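Local structure of enolase-phosphatase E1 (2G80) at residues F53-N58 against G120-P125; F155-D160 against H166-L171. The protein probably catalyses both the enolization of 2,3-diketo-5-methylthiopentyl-1-phosphate and the dephosphorylation of the product to acireductone in methionine salvage, as a magnesium-dependent member of the HAD superfamily. All coordinates share one frame; numbering follows the deposited sequence.

Interaction 1: F53-N58 against G120-P125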
ATOM      1  N   PHE A  53     -10.921   4.543  -3.475  1.00 45.00           N
ATOM      2  CA  PHE A  53     -11.773   5.509  -2.766  1.00 44.62           C
ATOM      3  C   PHE A  53     -13.191   5.588  -3.345  1.00 44.57           C
ATOM      4  O   PHE A  53     -14.164   5.437  -2.562  1.00 45.90           O
ATOM      5  CB  PHE A  53     -11.045   6.864  -2.626  1.00 48.33           C
ATOM      6  CG  PHE A  53     -10.001   6.923  -1.520  1.00 46.42           C
ATOM      7  CD1 PHE A  53      -9.514   5.781  -0.847  1.00 52.55           C
ATOM      8  CD2 PHE A  53      -9.449   8.163  -1.191  1.00 55.15           C
ATOM      9  CE1 PHE A  53      -8.546   5.895   0.179  1.00 53.38           C
ATOM     10  CE2 PHE A  53      -8.475   8.284  -0.188  1.00 58.05           C
ATOM     11  CZ  PHE A  53      -8.018   7.132   0.496  1.00 55.95           C
ATOM     12  N   PRO A  54     -13.337   5.786  -4.688  1.00 43.72           N
ATOM     13  CA  PRO A  54     -14.681   5.766  -5.335  1.00 42.42           C
ATOM     14  C   PRO A  54     -15.447   4.467  -5.160  1.00 39.21           C
ATOM     15  O   PRO A  54     -16.647   4.492  -4.940  1.00 38.14           O
ATOM     16  CB  PRO A  54     -14.363   6.015  -6.815  1.00 44.21           C
ATOM     17  CG  PRO A  54     -13.095   6.745  -6.780  1.00 43.77           C
ATOM     18  CD  PRO A  54     -12.303   6.145  -5.679  1.00 44.88           C
ATOM     19  N   TYR A  55     -14.750   3.336  -5.255  1.00 38.89           N
ATOM     20  CA  TYR A  55     -15.354   2.031  -5.009  1.00 35.17           C
ATOM     21  C   TYR A  55     -15.983   2.007  -3.590  1.00 34.19           C
ATOM     22  O   TYR A  55     -17.150   1.601  -3.407  1.00 35.01           O
ATOM     23  CB  TYR A  55     -14.330   0.859  -5.220  1.00 32.12           C
ATOM     24  CG  TYR A  55     -14.957  -0.462  -4.956  1.00 34.40           C
ATOM     25  CD1 TYR A  55     -15.654  -1.141  -5.964  1.00 32.04           C
ATOM     26  CD2 TYR A  55     -14.992  -0.995  -3.645  1.00 33.22           C
ATOM     27  CE1 TYR A  55     -16.325  -2.386  -5.683  1.00 32.03           C
ATOM     28  CE2 TYR A  55     -15.657  -2.206  -3.364  1.00 29.88           C
ATOM     29  CZ  TYR A  55     -16.314  -2.900  -4.382  1.00 32.84           C
ATOM     30  OH  TYR A  55     -16.980  -4.098  -4.103  1.00 35.40           O
ATOM     31  N   PHE A  56     -15.193   2.416  -2.607  1.00 34.68           N
ATOM     32  CA  PHE A  56     -15.638   2.473  -1.211  1.00 35.90           C
ATOM     33  C   PHE A  56     -16.785   3.475  -0.969  1.00 38.04           C
ATOM     34  O   PHE A  56     -17.793   3.112  -0.330  1.00 38.00           O
ATOM     35  CB  PHE A  56     -14.442   2.757  -0.286  1.00 35.40           C
ATOM     36  CG  PHE A  56     -14.825   3.027   1.123  1.00 37.70           C
ATOM     37  CD1 PHE A  56     -15.166   1.974   1.962  1.00 35.36           C
ATOM     38  CD2 PHE A  56     -14.875   4.343   1.619  1.00 36.19           C
ATOM     39  CE1 PHE A  56     -15.529   2.210   3.274  1.00 41.54           C
ATOM     40  CE2 PHE A  56     -15.246   4.592   2.935  1.00 38.45           C
ATOM     41  CZ  PHE A  56     -15.579   3.511   3.770  1.00 36.30           C
ATOM     42  N   THR A  57     -16.633   4.713  -1.467  1.00 39.33           N
ATOM     43  CA  THR A  57     -17.670   5.754  -1.296  1.00 42.16           C
ATOM     44  C   THR A  57     -18.989   5.398  -2.007  1.00 43.46           C
ATOM     45  O   THR A  57     -20.064   5.752  -1.498  1.00 47.05           O
ATOM     46  CB  THR A  57     -17.188   7.187  -1.665  1.00 42.80           C
ATOM     47  OG1 THR A  57     -16.814   7.253  -3.044  1.00 50.32           O
ATOM     48  CG2 THR A  57     -16.005   7.608  -0.798  1.00 43.10           C
ATOM     49  N   ASN A  58     -18.926   4.704  -3.155  1.00 43.07           N
ATOM     50  CA  ASN A  58     -20.155   4.212  -3.822  1.00 41.54           C
ATOM     51  C   ASN A  58     -20.864   3.131  -2.983  1.00 40.34           C
ATOM     52  O   ASN A  58     -22.080   3.024  -3.038  1.00 40.57           O
ATOM     53  CB  ASN A  58     -19.883   3.655  -5.225  1.00 43.04           C
ATOM     54  CG  ASN A  58     -19.316   4.721  -6.217  1.00 56.52           C
ATOM     55  OD1 ASN A  58     -19.387   5.943  -5.987  1.00 55.06           O
ATOM     56  ND2 ASN A  58     -18.704   4.232  -7.309  1.00 49.68           N
ATOM     57  N   GLY A 120     -14.097  -9.991  -7.459  1.00 43.06           N
ATOM     58  CA  GLY A 120     -13.533  -9.648  -8.759  1.00 42.28           C
ATOM     59  C   GLY A 120     -13.877  -8.261  -9.230  1.00 43.08           C
ATOM     60  O   GLY A 120     -13.598  -7.921 -10.390  1.00 44.51           O
ATOM     61  N   GLN A 121     -14.452  -7.436  -8.352  1.00 42.16           N
ATOM     62  CA  GLN A 121     -14.824  -6.062  -8.721  1.00 44.92           C
ATOM     63  C   GLN A 121     -13.637  -5.103  -8.778  1.00 43.01           C
ATOM     64  O   GLN A 121     -13.736  -4.059  -9.401  1.00 43.94           O
ATOM     65  CB  GLN A 121     -15.894  -5.518  -7.789  1.00 44.40           C
ATOM     66  CG  GLN A 121     -17.181  -6.348  -7.773  1.00 51.65           C
ATOM     67  CD  GLN A 121     -18.207  -5.802  -6.776  1.00 50.90           C
ATOM     68  OE1 GLN A 121     -18.702  -4.682  -6.936  1.00 57.42           O
ATOM     69  NE2 GLN A 121     -18.530  -6.597  -5.749  1.00 56.85           N
ATOM     70  N   ILE A 122     -12.532  -5.455  -8.119  1.00 42.33           N
ATOM     71  CA  ILE A 122     -11.315  -4.651  -8.107  1.00 41.34           C
ATOM     72  C   ILE A 122     -10.089  -5.565  -8.095  1.00 39.32           C
ATOM     73  O   ILE A 122     -10.102  -6.659  -7.505  1.00 39.49           O
ATOM     74  CB  ILE A 122     -11.271  -3.600  -6.920  1.00 43.52           C
ATOM     75  CG1 ILE A 122     -11.660  -4.220  -5.582  1.00 43.13           C
ATOM     76  CG2 ILE A 122     -12.252  -2.430  -7.201  1.00 49.03           C
ATOM     77  CD1 ILE A 122     -11.591  -3.313  -4.331  1.00 40.82           C
ATOM     78  N   LYS A 123      -9.039  -5.107  -8.782  1.00 36.79           N
ATOM     79  CA  LYS A 123      -7.777  -5.822  -8.919  1.00 35.71           C
ATOM     80  C   LYS A 123      -6.673  -4.808  -8.810  1.00 35.38           C
ATOM     81  O   LYS A 123      -6.806  -3.726  -9.368  1.00 37.28           O
ATOM     82  CB  LYS A 123      -7.756  -6.538 -10.276  1.00 36.91           C
ATOM     83  CG  LYS A 123      -8.778  -7.698 -10.342  1.00 39.16           C
ATOM     84  CD  LYS A 123      -8.997  -8.216 -11.707  1.00 42.03           C
ATOM     85  CE  LYS A 123     -10.236  -9.100 -11.745  1.00 37.95           C
ATOM     86  NZ  LYS A 123     -10.490  -9.564 -13.128  1.00 41.65           N
ATOM     87  N   ALA A 124      -5.593  -5.138  -8.112  1.00 35.92           N
ATOM     88  CA  ALA A 124      -4.468  -4.192  -7.899  1.00 36.95           C
ATOM     89  C   ALA A 124      -3.542  -4.162  -9.136  1.00 36.19           C
ATOM     90  O   ALA A 124      -2.925  -5.186  -9.477  1.00 33.92           O
ATOM     91  CB  ALA A 124      -3.699  -4.540  -6.641  1.00 37.68           C
ATOM     92  N   PRO A 125      -3.426  -2.995  -9.802  1.00 35.51           N
ATOM     93  CA  PRO A 125      -2.616  -2.867 -11.015  1.00 36.32           C
ATOM     94  C   PRO A 125      -1.087  -2.803 -10.787  1.00 40.98           C
ATOM     95  O   PRO A 125      -0.450  -1.788 -11.072  1.00 49.11           O
ATOM     96  CB  PRO A 125      -3.151  -1.558 -11.636  1.00 33.87           C
ATOM     97  CG  PRO A 125      -3.558  -0.743 -10.505  1.00 37.18           C
ATOM     98  CD  PRO A 125      -4.006  -1.688  -9.421  1.00 37.34           C
TER
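The ring of Tyr55, on helix 46-65, lies against Ile122 and Gln121 of the loop that follows helix 103-118. It is the one side chain by which 53-58 reaches 120-125, and its CB already points toward that loop. CG is anti to the backbone N (chi1 180°), which carries the ring off the helix and across the gap between the two backbones; even so, the closest CA atoms, those of Tyr55 and Ile122, remain 8.4 Å apart. At the base of the ring the partner is Ile122. Its CG2 methyl sits 4.0 Å from Tyr55 CG and 3.8 Å from Tyr55 CD1. On the other ortho carbon, Tyr55 CD2 has Ile122 CD1 at 4.2 Å, a methyl lying over one ring face but displaced toward the rim. Further out Gln121 takes over: Tyr55 CE1 is 3.8 Å from Gln121 CB and 3.5 Å from Gln121 OE1, the latter in the ring plane at its edge. The two side chains cross at about a right angle, with ring and amide planes 72° apart, so they do not stack. At the tip, Tyr55 OH stands 3.4 Å from Gln121 OE1 and at a similar distance from NE2, whose N-H is poorly angled for a bond. The amide's clearer partner lies elsewhere, since NE2 bonds Ser119 OG, while OE1 takes a weak bond from Lys59. Val112 of helix 103-118 also packs on Tyr55. Just before Gln121, Gly120 ends that helix in a Schellman motif, turning the chain toward Tyr55. The contact thus belongs to the helical cap of a HAD hydrolase, where the outgoing chain, on its way back to the sheet-bearing core, passes the first cap helix.

Interaction 2: F155-D160 against H166-L171; sequences FGYVQD and HDSLDL
Val158 and Leu169 form a single antiparallel beta bridge, a hydrogen-bonded pair that closes a loop between the end of helix 148-156 and the approach to strand 177-179. Both bonds are short and fairly straight: Val158 N to Leu169 O is 2.8 Å, Leu169 N to Val158 O 2.6 Å, each donor lying in the acceptor's carbonyl plane. A third backbone bond, Leu171 N to Phe155 O at 2.8 Å, meets its carbonyl almost head-on (C=O...N 167°) and ties the incoming chain to the region where helix 148-156 runs out. On the buried side Val158 CG2 reaches Leu171 CG at 3.8 Å, the two side chains crossing at about a right angle. Leu171 CD1 then touches the edge of the Phe155 ring at CD1, close to the ring plane. Beyond the bridge, the side chain of Leu169 crosses that of Asp160 at a slant, its CG 4.1 Å from Asp160 CB. Polar groups here are spanned by water. One water donates to Gly156 O at 2.6 Å and lies 2.7 Å from Ser168 OG; that hydroxyl, set between its own backbone N and carbonyl carbon (chi1 59°), also meets the edge of the Tyr157 ring. Another water donates to both Asp160 OD2 and Asp167 O, at 2.8 Å from the carboxylate. The remaining oxygen of Asp160 accepts from Asn162 N, and Asp170 OD1 likewise accepts from Asn172 N, so each carboxylate takes a bond from the backbone two residues further on. The bridge lies within the beta-alpha-beta crossover from strand 140-143 through helix 148-156 to the outermost strand 177-179, with Ile175 packed on Phe155 just before that strand and Val126, ahead of helix 128-136, packed on Val158.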
ATOM      1  N   PHE A 155      -1.814  -7.405  -2.417  1.00 36.50           N
ATOM      2  CA  PHE A 155      -0.965  -8.411  -3.065  1.00 34.30           C
ATOM      3  C   PHE A 155      -1.596  -9.774  -3.264  1.00 34.24           C
ATOM      4  O   PHE A 155      -1.035 -10.590  -3.996  1.00 34.82           O
ATOM      5  CB  PHE A 155       0.419  -8.499  -2.387  1.00 37.82           C
ATOM      6  CG  PHE A 155       1.238  -7.259  -2.585  1.00 32.47           C
ATOM      7  CD1 PHE A 155       1.753  -6.965  -3.838  1.00 35.41           C
ATOM      8  CD2 PHE A 155       1.451  -6.368  -1.559  1.00 38.92           C
ATOM      9  CE1 PHE A 155       2.508  -5.807  -4.064  1.00 39.24           C
ATOM     10  CE2 PHE A 155       2.185  -5.204  -1.776  1.00 31.34           C
ATOM     11  CZ  PHE A 155       2.725  -4.938  -3.045  1.00 39.73           C
ATOM     12  N   GLY A 156      -2.745 -10.036  -2.627  1.00 32.65           N
ATOM     13  CA  GLY A 156      -3.480 -11.267  -2.883  1.00 33.47           C
ATOM     14  C   GLY A 156      -4.333 -11.263  -4.146  1.00 33.32           C
ATOM     15  O   GLY A 156      -4.775 -12.340  -4.583  1.00 33.99           O
ATOM     16  N   TYR A 157      -4.585 -10.072  -4.720  1.00 35.57           N
ATOM     17  CA  TYR A 157      -5.535  -9.873  -5.857  1.00 33.73           C
ATOM     18  C   TYR A 157      -5.004  -8.879  -6.890  1.00 35.04           C
ATOM     19  O   TYR A 157      -5.608  -7.833  -7.189  1.00 32.69           O
ATOM     20  CB  TYR A 157      -6.883  -9.408  -5.295  1.00 33.39           C
ATOM     21  CG  TYR A 157      -7.545 -10.402  -4.353  1.00 36.12           C
ATOM     22  CD1 TYR A 157      -8.307 -11.461  -4.858  1.00 31.83           C
ATOM     23  CD2 TYR A 157      -7.411 -10.288  -2.961  1.00 35.78           C
ATOM     24  CE1 TYR A 157      -8.920 -12.383  -4.019  1.00 35.37           C
ATOM     25  CE2 TYR A 157      -8.033 -11.187  -2.104  1.00 36.09           C
ATOM     26  CZ  TYR A 157      -8.790 -12.235  -2.646  1.00 35.62           C
ATOM     27  OH  TYR A 157      -9.396 -13.163  -1.868  1.00 43.24           O
ATOM     28  N   VAL A 158      -3.888  -9.283  -7.480  1.00 34.72           N
ATOM     29  CA  VAL A 158      -3.145  -8.495  -8.412  1.00 34.41           C
ATOM     30  C   VAL A 158      -3.671  -8.749  -9.822  1.00 35.22           C
ATOM     31  O   VAL A 158      -3.880  -9.901 -10.229  1.00 35.41           O
ATOM     32  CB  VAL A 158      -1.596  -8.824  -8.298  1.00 34.42           C
ATOM     33  CG1 VAL A 158      -0.797  -8.127  -9.368  1.00 30.87           C
ATOM     34  CG2 VAL A 158      -1.082  -8.480  -6.906  1.00 39.33           C
ATOM     35  N   GLN A 159      -3.864  -7.660 -10.556  1.00 33.69           N
ATOM     36  CA  GLN A 159      -4.297  -7.697 -11.945  1.00 34.06           C
ATOM     37  C   GLN A 159      -3.236  -8.415 -12.792  1.00 34.67           C
ATOM     38  O   GLN A 159      -2.016  -8.134 -12.677  1.00 35.76           O
ATOM     39  CB  GLN A 159      -4.522  -6.283 -12.442  1.00 32.64           C
ATOM     40  CG  GLN A 159      -4.973  -6.137 -13.835  1.00 33.31           C
ATOM     41  CD  GLN A 159      -5.337  -4.708 -14.156  1.00 41.50           C
ATOM     42  OE1 GLN A 159      -4.585  -4.000 -14.822  1.00 48.59           O
ATOM     43  NE2 GLN A 159      -6.481  -4.266 -13.659  1.00 38.41           N
ATOM     44  N   ASP A 160      -3.707  -9.365 -13.607  1.00 33.42           N
ATOM     45  CA  ASP A 160      -2.846 -10.131 -14.484  1.00 33.73           C
ATOM     46  C   ASP A 160      -2.491  -9.232 -15.675  1.00 34.49           C
ATOM     47  O   ASP A 160      -3.370  -8.906 -16.444  1.00 32.30           O
ATOM     48  CB  ASP A 160      -3.557 -11.427 -14.946  1.00 35.89           C
ATOM     49  CG  ASP A 160      -2.667 -12.335 -15.787  1.00 35.94           C
ATOM     50  OD1 ASP A 160      -1.541 -11.939 -16.182  1.00 40.05           O
ATOM     51  OD2 ASP A 160      -3.102 -13.470 -16.057  1.00 43.75           O
ATOM     52  N   HIS A 166      -9.333 -11.152 -16.673  1.00 35.16           N
ATOM     53  CA  HIS A 166      -9.329 -12.553 -16.201  1.00 35.93           C
ATOM     54  C   HIS A 166      -9.012 -12.609 -14.670  1.00 35.79           C
ATOM     55  O   HIS A 166      -8.965 -11.565 -13.998  1.00 38.08           O
ATOM     56  CB  HIS A 166      -8.356 -13.383 -17.061  1.00 35.48           C
ATOM     57  CG  HIS A 166      -8.859 -13.678 -18.443  1.00 35.41           C
ATOM     58  ND1 HIS A 166      -8.216 -14.552 -19.292  1.00 41.69           N
ATOM     59  CD2 HIS A 166      -9.989 -13.300 -19.085  1.00 39.88           C
ATOM     60  CE1 HIS A 166      -8.899 -14.656 -20.417  1.00 37.79           C
ATOM     61  NE2 HIS A 166      -9.986 -13.914 -20.312  1.00 42.46           N
ATOM     62  N   ASP A 167      -8.831 -13.803 -14.106  1.00 38.47           N
ATOM     63  CA  ASP A 167      -8.536 -13.966 -12.655  1.00 38.37           C
ATOM     64  C   ASP A 167      -7.308 -13.154 -12.229  1.00 36.95           C
ATOM     65  O   ASP A 167      -6.365 -12.996 -12.998  1.00 36.43           O
ATOM     66  CB  ASP A 167      -8.230 -15.438 -12.269  1.00 40.58           C
ATOM     67  CG  ASP A 167      -9.444 -16.397 -12.360  1.00 49.60           C
ATOM     68  OD1 ASP A 167     -10.613 -15.997 -12.142  1.00 52.56           O
ATOM     69  OD2 ASP A 167      -9.190 -17.600 -12.629  1.00 54.57           O
ATOM     70  N   SER A 168      -7.348 -12.643 -11.007  1.00 37.12           N
ATOM     71  CA  SER A 168      -6.244 -11.938 -10.398  1.00 37.89           C
ATOM     72  C   SER A 168      -5.132 -12.941  -9.993  1.00 39.59           C
ATOM     73  O   SER A 168      -5.347 -14.146 -10.005  1.00 39.57           O
ATOM     74  CB  SER A 168      -6.729 -11.188  -9.174  1.00 38.34           C
ATOM     75  OG  SER A 168      -7.309 -12.088  -8.230  1.00 42.58           O
ATOM     76  N   LEU A 169      -3.947 -12.423  -9.671  1.00 39.58           N
ATOM     77  CA  LEU A 169      -2.778 -13.206  -9.257  1.00 38.92           C
ATOM     78  C   LEU A 169      -2.520 -12.963  -7.766  1.00 38.02           C
ATOM     79  O   LEU A 169      -2.751 -11.869  -7.260  1.00 37.35           O
ATOM     80  CB  LEU A 169      -1.523 -12.763 -10.030  1.00 39.23           C
ATOM     81  CG  LEU A 169      -1.617 -12.718 -11.547  1.00 42.47           C
ATOM     82  CD1 LEU A 169      -0.346 -12.165 -12.112  1.00 43.13           C
ATOM     83  CD2 LEU A 169      -1.933 -14.110 -12.110  1.00 44.05           C
ATOM     84  N   ASP A 170      -1.995 -13.979  -7.090  1.00 38.33           N
ATOM     85  CA  ASP A 170      -1.648 -13.890  -5.678  1.00 38.47           C
ATOM     86  C   ASP A 170      -0.118 -13.821  -5.596  1.00 39.04           C
ATOM     87  O   ASP A 170       0.580 -14.749  -6.021  1.00 41.39           O
ATOM     88  CB  ASP A 170      -2.197 -15.102  -4.924  1.00 36.96           C
ATOM     89  CG  ASP A 170      -1.983 -15.021  -3.397  1.00 41.39           C
ATOM     90  OD1 ASP A 170      -1.441 -14.033  -2.848  1.00 49.15           O
ATOM     91  OD2 ASP A 170      -2.383 -15.982  -2.718  1.00 53.71           O
ATOM     92  N   LEU A 171       0.386 -12.702  -5.088  1.00 37.25           N
ATOM     93  CA  LEU A 171       1.813 -12.523  -4.853  1.00 38.70           C
ATOM     94  C   LEU A 171       2.233 -12.719  -3.394  1.00 37.14           C
ATOM     95  O   LEU A 171       3.418 -12.614  -3.109  1.00 36.31           O
ATOM     96  CB  LEU A 171       2.254 -11.135  -5.305  1.00 38.39           C
ATOM     97  CG  LEU A 171       1.990 -10.727  -6.767  1.00 43.25           C
ATOM     98  CD1 LEU A 171       2.788  -9.435  -7.025  1.00 39.62           C
ATOM     99  CD2 LEU A 171       2.371 -11.808  -7.763  1.00 45.93           C
TER
HETATM  100  O   HOH W   1      -5.745 -13.590  -6.585  1.00 28.93           O
HETATM  101  O   HOH W   2      -6.548  -9.920 -13.585  1.00 21.94           O
HETATM  102  O   HOH W   3      -5.329 -14.562 -14.766  1.00 36.49           O

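How the interactions relate
The loop 120-125 joins the two contacts: it meets Tyr55 in interaction 1 and lies against 155-160 in interaction 2, where Ala124 N bonds Tyr157 O and Ala124 O packs on Val158 CG1. Lys123 adds a probable bond from NZ to His166 O. Interaction 1 is small and rests on side chains, one aromatic ring against an isoleucine and a glutamine, with no clear hydrogen bond across it. Interaction 2 buries more surface and is governed by backbone bonds and waters. Both are partly buried, each with an apolar side and a more exposed polar end. The first lies in the cap, the second in a crossover of the core.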